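PDB 3TUF: stage II sporulation protein Q from Bacillus subtilis, which forms a channel with SpoIIIAH linking forespore and mother cell during sporulation, and takes part in forespore engulfment and in anchoring forespore septal membrane proteins. Local coordinates for residues Ala98-Val104 against Gln139-Gln145; Leu113-Val117 against Tyr129-Val135; Lys56-Thr60 against Ala175-Leu179; Gly91-Val96 against Gly162-His166. All blocks are in the same frame, centred on the assembly; numbering follows the deposited sequence.

Contact 1. Residues Ala98-Val104 against Gln139-Gln145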
loop_
_atom_site.group_PDB
_atom_site.type_symbol
_atom_site.label_atom_id
_atom_site.label_comp_id
_atom_site.label_asym_id
_atom_site.label_seq_id
_atom_site.Cartn_x
_atom_site.Cartn_y
_atom_site.Cartn_z
ATOM N N ALA A 98 24.913 5.619 38.215
ATOM C CA ALA A 98 23.586 5.092 38.077
ATOM C C ALA A 98 22.600 6.093 38.675
ATOM O O ALA A 98 22.755 6.593 39.808
ATOM C CB ALA A 98 23.473 3.725 38.723
ATOM N N SER A 99 21.625 6.430 37.840
ATOM C CA SER A 99 20.544 7.318 38.187
ATOM C C SER A 99 19.604 6.688 39.201
ATOM O O SER A 99 18.981 7.398 39.963
ATOM C CB SER A 99 19.771 7.637 36.920
ATOM O OG SER A 99 18.517 8.188 37.251
ATOM N N LEU A 100 19.477 5.364 39.173
ATOM C CA LEU A 100 18.710 4.635 40.165
ATOM C C LEU A 100 19.383 3.286 40.371
ATOM O O LEU A 100 20.187 2.857 39.545
ATOM C CB LEU A 100 17.281 4.384 39.687
ATOM C CG LEU A 100 16.268 5.531 39.478
ATOM C CD1 LEU A 100 15.195 5.055 38.556
ATOM C CD2 LEU A 100 15.630 6.062 40.766
ATOM N N SER A 101 19.043 2.608 41.466
ATOM C CA SER A 101 19.553 1.279 41.729
ATOM C C SER A 101 18.904 0.187 40.826
ATOM O O SER A 101 17.737 0.266 40.418
ATOM C CB SER A 101 19.398 0.987 43.211
ATOM O OG SER A 101 19.866 2.113 43.988
ATOM N N GLY A 102 19.672 -0.834 40.475
ATOM C CA GLY A 102 19.119 -1.875 39.642
ATOM C C GLY A 102 20.147 -2.878 39.276
ATOM O O GLY A 102 21.166 -2.999 39.948
ATOM N N THR A 103 19.882 -3.596 38.201
ATOM C CA THR A 103 20.769 -4.648 37.756
ATOM C C THR A 103 21.186 -4.350 36.353
ATOM O O THR A 103 20.343 -4.076 35.503
ATOM C CB THR A 103 20.044 -5.956 37.722
ATOM O OG1 THR A 103 19.559 -6.232 39.032
ATOM C CG2 THR A 103 20.983 -7.057 37.287
ATOM N N VAL A 104 22.486 -4.436 36.103
ATOM C CA VAL A 104 23.044 -4.135 34.799
ATOM C C VAL A 104 22.631 -5.241 33.872
ATOM O O VAL A 104 23.054 -6.388 34.067
ATOM C CB VAL A 104 24.586 -4.096 34.831
ATOM C CG1 VAL A 104 25.181 -4.048 33.373
ATOM C CG2 VAL A 104 25.037 -2.932 35.691
ATOM N N GLN A 139 27.498 -7.022 32.634
ATOM C CA GLN A 139 26.206 -7.692 32.730
ATOM C C GLN A 139 26.055 -8.488 34.056
ATOM O O GLN A 139 26.958 -9.225 34.448
ATOM C CB GLN A 139 26.043 -8.630 31.546
ATOM C CG GLN A 139 24.768 -8.384 30.844
ATOM C CD GLN A 139 24.370 -9.555 30.019
ATOM O OE1 GLN A 139 25.032 -9.881 29.030
ATOM N NE2 GLN A 139 23.285 -10.221 30.417
ATOM N N GLY A 140 24.926 -8.322 34.745
ATOM C CA GLY A 140 24.685 -9.022 36.020
ATOM C C GLY A 140 25.106 -8.239 37.272
ATOM O O GLY A 140 24.639 -8.553 38.397
ATOM N N ASP A 141 25.996 -7.242 37.127
ATOM C CA ASP A 141 26.326 -6.375 38.270
ATOM C C ASP A 141 25.033 -5.734 38.823
ATOM O O ASP A 141 24.189 -5.269 38.043
ATOM C CB ASP A 141 27.367 -5.305 37.874
ATOM C CG ASP A 141 28.788 -5.881 37.723
ATOM O OD1 ASP A 141 28.976 -7.026 38.161
ATOM O OD2 ASP A 141 29.712 -5.206 37.178
ATOM N N LYS A 142 24.841 -5.777 40.143
ATOM C CA LYS A 142 23.817 -5.000 40.840
ATOM C C LYS A 142 24.464 -3.663 41.088
ATOM O O LYS A 142 25.532 -3.665 41.653
ATOM C CB LYS A 142 23.623 -5.584 42.237
ATOM C CG LYS A 142 22.411 -6.405 42.429
ATOM C CD LYS A 142 22.610 -7.781 41.875
ATOM C CE LYS A 142 21.347 -8.155 41.096
ATOM N NZ LYS A 142 20.860 -9.541 41.364
ATOM N N VAL A 143 23.879 -2.531 40.704
ATOM C CA VAL A 143 24.454 -1.231 41.116
ATOM C C VAL A 143 23.515 -0.487 42.031
ATOM O O VAL A 143 22.291 -0.759 42.045
ATOM C CB VAL A 143 24.812 -0.294 39.923
ATOM C CG1 VAL A 143 25.965 -0.864 39.106
ATOM C CG2 VAL A 143 23.638 -0.071 39.045
ATOM N N LYS A 144 24.083 0.443 42.790
ATOM C CA LYS A 144 23.311 1.339 43.641
ATOM C C LYS A 144 23.305 2.752 43.011
ATOM O O LYS A 144 24.175 3.097 42.185
ATOM C CB LYS A 144 23.757 1.284 45.159
ATOM C CG LYS A 144 25.270 1.145 45.367
ATOM C CD LYS A 144 25.792 0.577 46.753
ATOM C CE LYS A 144 27.331 0.141 46.724
ATOM N NZ LYS A 144 28.378 1.186 46.324
ATOM N N GLN A 145 22.266 3.530 43.362
ATOM C CA GLN A 145 22.091 4.892 42.913
ATOM C C GLN A 145 23.365 5.702 43.180
ATOM O O GLN A 145 23.883 5.630 44.257
ATOM C CB GLN A 145 20.914 5.474 43.680
ATOM C CG GLN A 145 20.700 6.934 43.369
ATOM C CD GLN A 145 19.287 7.456 43.628
ATOM O OE1 GLN A 145 18.765 7.360 44.748
ATOM N NE2 GLN A 145 18.673 8.047 42.592
#

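Contact 2. Residues Leu113-Val117 against Tyr129-Val135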
loop_
_atom_site.group_PDB
_atom_site.type_symbol
_atom_site.label_atom_id
_atom_site.label_comp_id
_atom_site.label_asym_id
_atom_site.label_seq_id
_atom_site.Cartn_x
_atom_site.Cartn_y
_atom_site.Cartn_z
ATOM N N LEU A 113 27.855 3.461 18.770
ATOM C CA LEU A 113 27.357 4.043 20.028
ATOM C C LEU A 113 28.407 4.298 21.160
ATOM O O LEU A 113 28.121 5.026 22.117
ATOM C CB LEU A 113 26.189 3.187 20.556
ATOM C CG LEU A 113 24.954 3.062 19.636
ATOM C CD1 LEU A 113 23.736 2.250 20.289
ATOM C CD2 LEU A 113 24.522 4.461 19.152
ATOM N N GLY A 114 29.623 3.760 21.050
ATOM C CA GLY A 114 30.577 3.697 22.204
ATOM C C GLY A 114 30.114 2.578 23.156
ATOM O O GLY A 114 29.291 1.699 22.811
ATOM N N TYR A 115 30.598 2.588 24.376
ATOM C CA TYR A 115 29.976 1.688 25.360
ATOM C C TYR A 115 28.522 1.966 25.673
ATOM O O TYR A 115 28.091 3.116 25.696
ATOM C CB TYR A 115 30.739 1.740 26.636
ATOM C CG TYR A 115 31.881 0.799 26.636
ATOM C CD1 TYR A 115 31.705 -0.550 27.030
ATOM C CD2 TYR A 115 33.187 1.255 26.297
ATOM C CE1 TYR A 115 32.829 -1.447 27.095
ATOM C CE2 TYR A 115 34.310 0.380 26.354
ATOM C CZ TYR A 115 34.097 -0.953 26.753
ATOM O OH TYR A 115 35.179 -1.775 26.810
ATOM N N VAL A 116 27.751 0.932 25.928
ATOM C CA VAL A 116 26.343 1.156 26.182
ATOM C C VAL A 116 26.080 0.343 27.393
ATOM O O VAL A 116 26.465 -0.838 27.423
ATOM C CB VAL A 116 25.415 0.618 25.040
ATOM C CG1 VAL A 116 23.914 0.748 25.436
ATOM C CG2 VAL A 116 25.684 1.302 23.645
ATOM N N VAL A 117 25.473 0.968 28.410
ATOM C CA VAL A 117 25.074 0.253 29.615
ATOM C C VAL A 117 23.590 0.466 29.816
ATOM O O VAL A 117 23.058 1.559 29.576
ATOM C CB VAL A 117 25.807 0.745 30.867
ATOM C CG1 VAL A 117 25.236 0.061 32.173
ATOM C CG2 VAL A 117 27.349 0.574 30.721
ATOM N N TYR A 129 22.717 4.317 29.351
ATOM C CA TYR A 129 23.843 5.218 29.356
ATOM C C TYR A 129 24.674 4.751 28.228
ATOM O O TYR A 129 24.952 3.528 28.119
ATOM C CB TYR A 129 24.610 5.025 30.645
ATOM C CG TYR A 129 23.705 4.987 31.863
ATOM C CD1 TYR A 129 22.972 3.825 32.173
ATOM C CD2 TYR A 129 23.570 6.107 32.692
ATOM C CE1 TYR A 129 22.124 3.745 33.289
ATOM C CE2 TYR A 129 22.699 6.064 33.835
ATOM C CZ TYR A 129 21.987 4.858 34.103
ATOM O OH TYR A 129 21.153 4.805 35.189
ATOM N N GLN A 130 25.108 5.690 27.402
ATOM C CA GLN A 130 25.631 5.321 26.109
ATOM C C GLN A 130 26.528 6.448 25.691
ATOM O O GLN A 130 26.435 7.501 26.258
ATOM C CB GLN A 130 24.424 5.108 25.179
ATOM C CG GLN A 130 24.449 5.919 23.918
ATOM C CD GLN A 130 23.321 5.610 22.972
ATOM O OE1 GLN A 130 22.559 4.607 23.155
ATOM N NE2 GLN A 130 23.191 6.481 21.930
ATOM N N SER A 131 27.419 6.245 24.718
ATOM C CA SER A 131 28.590 7.158 24.451
ATOM C C SER A 131 29.790 7.131 25.453
ATOM O O SER A 131 30.758 7.941 25.334
ATOM C CB SER A 131 28.188 8.595 24.158
ATOM O OG SER A 131 29.154 9.143 23.247
ATOM N N LEU A 132 29.721 6.186 26.413
ATOM C CA LEU A 132 30.790 5.914 27.372
ATOM C C LEU A 132 32.119 5.506 26.656
ATOM O O LEU A 132 32.100 4.769 25.615
ATOM C CB LEU A 132 30.339 4.798 28.317
ATOM C CG LEU A 132 28.985 5.041 28.993
ATOM C CD1 LEU A 132 28.754 4.136 30.210
ATOM C CD2 LEU A 132 28.895 6.457 29.439
ATOM N N SER A 133 33.231 6.018 27.239
ATOM C CA SER A 133 34.633 5.750 26.917
ATOM C C SER A 133 35.048 4.501 27.626
ATOM O O SER A 133 35.912 3.751 27.127
ATOM C CB SER A 133 35.521 6.792 27.581
ATOM O OG SER A 133 35.414 8.046 26.951
ATOM N N GLU A 134 34.504 4.332 28.844
ATOM C CA GLU A 134 34.905 3.242 29.748
ATOM C C GLU A 134 33.715 2.769 30.478
ATOM O O GLU A 134 32.730 3.498 30.607
ATOM C CB GLU A 134 35.884 3.705 30.848
ATOM C CG GLU A 134 36.957 4.755 30.422
ATOM C CD GLU A 134 37.877 5.117 31.581
ATOM O OE1 GLU A 134 37.790 4.368 32.622
ATOM O OE2 GLU A 134 38.658 6.131 31.436
ATOM N N VAL A 135 33.832 1.570 31.024
ATOM C CA VAL A 135 32.753 0.970 31.778
ATOM C C VAL A 135 33.366 0.439 33.059
ATOM O O VAL A 135 34.536 -0.011 33.077
ATOM C CB VAL A 135 32.056 -0.115 30.898
ATOM C CG1 VAL A 135 31.317 -1.129 31.730
ATOM C CG2 VAL A 135 31.070 0.573 29.972
#

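Contact 3. Residues Lys56-Thr60 against Ala175-Leu179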
loop_
_atom_site.group_PDB
_atom_site.type_symbol
_atom_site.label_atom_id
_atom_site.label_comp_id
_atom_site.label_asym_id
_atom_site.label_seq_id
_atom_site.Cartn_x
_atom_site.Cartn_y
_atom_site.Cartn_z
ATOM N N LYS A 56 18.421 17.692 24.277
ATOM C CA LYS A 56 17.149 17.351 24.941
ATOM C C LYS A 56 16.418 16.252 24.167
ATOM O O LYS A 56 16.743 15.995 22.985
ATOM C CB LYS A 56 16.232 18.598 25.030
ATOM C CG LYS A 56 16.708 19.670 25.962
ATOM C CD LYS A 56 15.773 20.917 25.795
ATOM C CE LYS A 56 16.340 22.120 26.565
ATOM N NZ LYS A 56 15.589 23.402 26.323
ATOM N N PHE A 57 15.447 15.631 24.855
ATOM C CA PHE A 57 14.628 14.588 24.335
ATOM C C PHE A 57 13.645 15.272 23.346
ATOM O O PHE A 57 13.095 16.290 23.638
ATOM C CB PHE A 57 13.922 13.975 25.533
ATOM C CG PHE A 57 12.879 12.978 25.172
ATOM C CD1 PHE A 57 11.645 13.385 24.683
ATOM C CD2 PHE A 57 13.123 11.622 25.320
ATOM C CE1 PHE A 57 10.630 12.414 24.332
ATOM C CE2 PHE A 57 12.136 10.644 24.975
ATOM C CZ PHE A 57 10.903 11.022 24.483
ATOM N N TYR A 58 13.449 14.681 22.174
ATOM C CA TYR A 58 12.577 15.284 21.167
ATOM C C TYR A 58 11.118 15.378 21.624
ATOM O O TYR A 58 10.520 14.375 22.013
ATOM C CB TYR A 58 12.664 14.507 19.851
ATOM C CG TYR A 58 12.012 15.209 18.681
ATOM C CD1 TYR A 58 10.677 14.986 18.369
ATOM C CD2 TYR A 58 12.730 16.094 17.888
ATOM C CE1 TYR A 58 10.077 15.624 17.301
ATOM C CE2 TYR A 58 12.139 16.737 16.818
ATOM C CZ TYR A 58 10.811 16.498 16.528
ATOM O OH TYR A 58 10.218 17.136 15.464
ATOM N N GLU A 59 10.547 16.581 21.569
ATOM C CA GLU A 59 9.137 16.767 21.907
ATOM C C GLU A 59 8.403 17.329 20.669
ATOM O O GLU A 59 8.828 18.350 20.087
ATOM C CB GLU A 59 9.008 17.733 23.094
ATOM C CG GLU A 59 9.688 17.284 24.330
ATOM C CD GLU A 59 8.800 16.463 25.261
ATOM O OE1 GLU A 59 8.107 15.487 24.856
ATOM O OE2 GLU A 59 8.835 16.797 26.465
ATOM N N THR A 60 7.327 16.667 20.241
ATOM C CA THR A 60 6.690 17.018 18.964
ATOM C C THR A 60 5.993 18.394 18.964
ATOM O O THR A 60 5.766 18.991 17.884
ATOM C CB THR A 60 5.638 15.946 18.507
ATOM O OG1 THR A 60 4.391 16.301 19.052
ATOM C CG2 THR A 60 5.955 14.573 19.070
ATOM N N ALA A 175 11.044 5.116 25.593
ATOM C CA ALA A 175 11.808 6.254 26.036
ATOM C C ALA A 175 10.909 7.416 26.388
ATOM O O ALA A 175 10.056 7.771 25.620
ATOM C CB ALA A 175 12.789 6.669 24.906
ATOM N N MET A 176 11.112 8.017 27.557
ATOM C CA MET A 176 10.364 9.214 27.941
ATOM C C MET A 176 11.325 10.313 28.219
ATOM O O MET A 176 12.515 10.062 28.387
ATOM C CB MET A 176 9.609 8.923 29.197
ATOM C CG MET A 176 8.946 7.595 29.040
ATOM S SD MET A 176 8.130 7.192 30.538
ATOM C CE MET A 176 6.718 8.364 30.447
ATOM N N ASN A 177 10.829 11.531 28.295
ATOM C CA ASN A 177 11.723 12.643 28.544
ATOM C C ASN A 177 12.422 12.572 29.922
ATOM O O ASN A 177 11.750 12.659 30.958
ATOM C CB ASN A 177 11.000 13.976 28.386
ATOM C CG ASN A 177 11.964 15.157 28.421
ATOM O OD1 ASN A 177 13.038 15.113 29.047
ATOM N ND2 ASN A 177 11.579 16.230 27.749
ATOM N N PRO A 178 13.780 12.421 29.941
ATOM C CA PRO A 178 14.397 12.414 31.276
ATOM C C PRO A 178 14.027 13.624 32.163
ATOM O O PRO A 178 13.557 13.429 33.306
ATOM C CB PRO A 178 15.919 12.262 30.956
ATOM C CG PRO A 178 15.887 11.447 29.580
ATOM C CD PRO A 178 14.787 12.157 28.873
ATOM N N LEU A 179 14.170 14.833 31.626
ATOM C CA LEU A 179 13.917 16.048 32.366
ATOM C C LEU A 179 12.585 16.035 33.081
ATOM O O LEU A 179 12.379 16.789 34.042
ATOM C CB LEU A 179 13.926 17.213 31.408
ATOM C CG LEU A 179 15.324 17.499 30.851
ATOM C CD1 LEU A 179 15.432 18.975 30.310
ATOM C CD2 LEU A 179 16.379 17.199 31.915
HETATM O O HOH W 1 14.679 16.916 27.437
#

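Contact 4. Residues Gly91-Val96 against Gly162-His166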
loop_
_atom_site.group_PDB
_atom_site.type_symbol
_atom_site.label_atom_id
_atom_site.label_comp_id
_atom_site.label_asym_id
_atom_site.label_seq_id
_atom_site.Cartn_x
_atom_site.Cartn_y
_atom_site.Cartn_z
ATOM N N GLY A 91 34.143 20.107 27.741
ATOM C CA GLY A 91 34.060 18.749 27.150
ATOM C C GLY A 91 35.169 17.829 27.631
ATOM O O GLY A 91 35.722 17.034 26.838
ATOM N N LYS A 92 35.535 17.953 28.914
ATOM C CA LYS A 92 36.453 17.010 29.562
ATOM C C LYS A 92 35.653 15.786 30.019
ATOM O O LYS A 92 34.419 15.850 30.243
ATOM C CB LYS A 92 37.125 17.634 30.792
ATOM C CG LYS A 92 38.010 18.860 30.555
ATOM C CD LYS A 92 38.302 19.597 31.881
ATOM C CE LYS A 92 38.864 21.025 31.653
ATOM N NZ LYS A 92 39.384 21.594 32.928
ATOM N N ASP A 93 36.367 14.679 30.176
ATOM C CA ASP A 93 35.811 13.421 30.632
ATOM C C ASP A 93 35.142 13.605 31.964
ATOM O O ASP A 93 35.597 14.435 32.763
ATOM C CB ASP A 93 36.936 12.399 30.839
ATOM C CG ASP A 93 37.387 11.745 29.551
ATOM O OD1 ASP A 93 36.775 11.962 28.482
ATOM O OD2 ASP A 93 38.371 10.990 29.589
ATOM N N PHE A 94 34.109 12.823 32.256
ATOM C CA PHE A 94 33.575 12.895 33.585
ATOM C C PHE A 94 32.888 11.594 33.895
ATOM O O PHE A 94 32.610 10.773 32.982
ATOM C CB PHE A 94 32.600 14.075 33.661
ATOM C CG PHE A 94 31.412 13.984 32.654
ATOM C CD1 PHE A 94 30.222 13.301 33.031
ATOM C CD2 PHE A 94 31.490 14.574 31.356
ATOM C CE1 PHE A 94 29.138 13.151 32.121
ATOM C CE2 PHE A 94 30.436 14.471 30.461
ATOM C CZ PHE A 94 29.246 13.749 30.843
ATOM N N ASP A 95 32.587 11.363 35.154
ATOM C CA ASP A 95 32.191 10.023 35.538
ATOM C C ASP A 95 30.719 10.003 35.488
ATOM O O ASP A 95 30.075 10.938 35.950
ATOM C CB ASP A 95 32.704 9.678 36.933
ATOM C CG ASP A 95 34.285 9.768 37.039
ATOM O OD1 ASP A 95 34.992 8.897 36.438
ATOM O OD2 ASP A 95 34.808 10.688 37.717
ATOM N N VAL A 96 30.184 8.957 34.876
ATOM C CA VAL A 96 28.755 8.718 34.850
ATOM C C VAL A 96 28.341 7.733 35.946
ATOM O O VAL A 96 29.081 6.771 36.221
ATOM C CB VAL A 96 28.474 8.063 33.534
ATOM C CG1 VAL A 96 27.036 7.324 33.489
ATOM C CG2 VAL A 96 28.742 9.051 32.409
ATOM N N GLY A 162 29.763 16.311 21.197
ATOM C CA GLY A 162 31.139 16.037 21.618
ATOM C C GLY A 162 31.306 14.942 22.665
ATOM O O GLY A 162 30.740 13.833 22.601
ATOM N N ASN A 163 32.106 15.277 23.662
ATOM C CA ASN A 163 32.417 14.333 24.713
ATOM C C ASN A 163 31.254 14.377 25.692
ATOM O O ASN A 163 31.021 15.410 26.304
ATOM C CB ASN A 163 33.770 14.689 25.324
ATOM C CG ASN A 163 34.127 13.839 26.535
ATOM O OD1 ASN A 163 33.321 13.103 27.099
ATOM N ND2 ASN A 163 35.361 13.958 26.945
ATOM N N HIS A 164 30.493 13.287 25.802
ATOM C CA HIS A 164 29.236 13.345 26.587
ATOM C C HIS A 164 28.727 12.033 27.136
ATOM O O HIS A 164 29.307 10.990 26.872
ATOM C CB HIS A 164 28.133 13.860 25.691
ATOM C CG HIS A 164 27.693 12.871 24.632
ATOM N ND1 HIS A 164 28.444 12.603 23.490
ATOM C CD2 HIS A 164 26.572 12.109 24.536
ATOM C CE1 HIS A 164 27.809 11.719 22.745
ATOM N NE2 HIS A 164 26.670 11.405 23.357
ATOM N N VAL A 165 27.611 12.042 27.852
ATOM C CA VAL A 165 26.871 10.776 27.997
ATOM C C VAL A 165 25.450 10.965 27.442
ATOM O O VAL A 165 24.835 12.006 27.686
ATOM C CB VAL A 165 26.827 10.290 29.477
ATOM C CG1 VAL A 165 26.214 11.383 30.420
ATOM C CG2 VAL A 165 26.025 9.046 29.622
ATOM N N HIS A 166 24.945 10.004 26.663
ATOM C CA HIS A 166 23.547 9.983 26.326
ATOM C C HIS A 166 22.779 9.188 27.387
ATOM O O HIS A 166 23.146 8.066 27.707
ATOM C CB HIS A 166 23.354 9.309 24.987
ATOM C CG HIS A 166 21.920 9.280 24.510
ATOM N ND1 HIS A 166 21.265 10.402 24.057
ATOM C CD2 HIS A 166 21.030 8.265 24.409
ATOM C CE1 HIS A 166 20.033 10.083 23.683
ATOM N NE2 HIS A 166 19.858 8.793 23.904
#

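Contact 1. Residues Ala98-Val104 against Gln139-Gln145
Val143 lays its side chain between two apolar residues of the facing segment: CG2 meets Ala98 CB at 3.8 Å, and CG1 meets Val104 CG2 at 4.1 Å. Beside it runs a short antiparallel ladder. Gly102 and Val143 form a hydrogen-bonded pair, with Gly102 N to Val143 O at 3.1 Å and Val143 N to Gly102 O at 2.9 Å. The next pair, Thr103 with Lys142, is non-hydrogen-bonded and puts its side chains on the other face, where Thr103 OG1 lies 3.3 Å from Lys142 CE. The ladder continues through a nearly linear bond from Val104 N to Asp141 O (2.7 Å), then one from Gly140 N to Val104 O (2.8 Å), as the chain enters at Gly140 with positive phi. At the other end side chains take over. Gln145 N donates to Ser101 OG (2.9 Å) and Gln145 NE2 to Ser99 O (2.7 Å); NE2 also reaches Asn40 O in the N-terminal region, and Ser99 OG bonds to Ala42 O there. The pairing adds the short strand 142-143 alongside strand 102-110 in the main antiparallel sheet of the M23 domain, while strand 116-120 flanks 102-110 on its other side.

Contact 2. Residues Leu113-Val117 against Tyr129-Val135
This is the open end of a beta hairpin, strands 116-120 and 125-132 of the M23 peptidase fold, and it is distorted by a G1 beta bulge: Ser131 and Leu132 together face Tyr115. The regular part is the hydrogen-bonded pair Val117 with Tyr129, closed by Val117 N to Tyr129 O at 2.6 Å and Tyr129 N to Val117 O at 2.8 Å. Beyond it, Ser131 takes up positive phi, as the first residue of such a bulge does, and the register slips so that Tyr115 N bonds to Leu132 O (2.9 Å). A weak bond from Ser131 N to Leu113 O (3.0 Å) extends the pairing. Between them Gly114, also at positive phi, passes so close to Ser131 and Leu132 that a beta carbon would be crowded. The chain bends here on both sides, carrying residues 134-135 into a second, three-stranded sheet. Apolar side chains fill the angle: Val117 CG2 touches Leu132 CD1 at 3.9 Å and Val135 CG2 at 3.8 Å, while Tyr129 and Leu132 also pack on Val96 of that second sheet. Val135 lies over one face of the Tyr115 ring, its CG2 3.2 Å from Tyr115 CD1.

Contact 3. Residues Lys56-Thr60 against Ala175-Leu179
Here a loop leading from strand 51-55 to helix 64-69 packs on the end of the antiparallel strand pair 165-171 and 174-176 of the M23 fold, where the chain continues through Asn177 and Pro178. Lys56 starts the loop without touching the second segment; its O bonds to Ser81 OG, a serine at the place in the sequence where active M23 peptidases usually carry a zinc-binding histidine. Phe57 makes most of the contact. Its ring lies flat against the backbone of residues 176-177, with CE2 3.4 Å from Met176 C and CG 3.6 Å from Asn177 CA. Asn177 CB forms a CH-pi contact over the same ring, 4.2 Å from the centroid. Ala175 O approaches the ring edge at 3.5 Å from Phe57 CZ, and Phe57 CB rests on Pro178 CD at 3.9 Å. Water 1 adds a polar bridge, accepting from Phe57 N at 3.0 Å and donating to Asn177 OD1 at 2.9 Å. Tyr58 turns away to pack on Thr173 of the SpoIIIAH chain, so neighbouring residues of this loop serve the fold and the channel partner. Glu59 swings back, its OE2 accepting from Asn177 ND2 at 3.1 Å, and Thr60 again packs on SpoIIIAH, at Lys184. Asn177 OD1, besides holding the water, receives a weak hydrogen bond from Leu179 N at 2.8 Å.

Contact 4. Residues Gly91-Val96 against Gly162-His166
Side chains make the link between these two segments, which share no backbone hydrogen bond although they run in nearly the same direction, 26° apart. Asn163, with chi1 in the t well, extends its amide to the loop 91-94 and donates from ND2 to Asp93 OD1 at 2.9 Å. The CA-to-CB bond of Asp93 points away, yet its m rotamer folds the carboxylate back to accept that hydrogen bond. The other end of the amide, Asn163 OD1, bonds to Ser152 OG. Phe94 adopts the p rotamer with chi2 near 90°, which carries its ring to the second segment: CE1 lies 3.8 Å from Val165 CG1, and Asn163 O sits near the ring edge. Val165, also p, meets t-rotamer Val96 with its CB 3.7 Å from Val96 CG2, deepening the apolar side. His164 and His166 belong to the His-x-His motif of M23 peptidases. His164, in p, points away from segment 91-96 and donates from ND1 to Gly162 O at 2.8 Å, while His166 ND1 is hydrogen-bonded directly to Asp85 OD1. The contact is therefore split into a polar amide-carboxylate link at the surface and an aliphatic-aromatic patch beneath, behind the two histidines. In active relatives the counterparts of Asp85 and His166 hold zinc; their direct bond here is consistent with a site that has no metal between them.

Overall arrangement
Followed from the N terminus, the chain opens contact 3 at 56-60, contact 4 at 91-96, contact 1 at 98-104 and contact 2 at 113-117, then closes them in reverse: 129-135, 139-145, 162-166, 175-179. The four loops are fully nested, and none cross. Contact 2 closes the innermost hairpin, and contact 1 pairs strand 142-143 with 102-110, neighbour of 116-120 in the same sheet; the two meet where Tyr129 OH approaches Ser99 N. Contact 4 joins the small three-stranded sheet to strand 165-171, beside contact 2, with Gln130 O facing His166 N. Contact 3, the outermost closure, lies across the chain's centre from contacts 1 and 2, and ties the loop after strand 51-55 to the chain leaving strand 174-176.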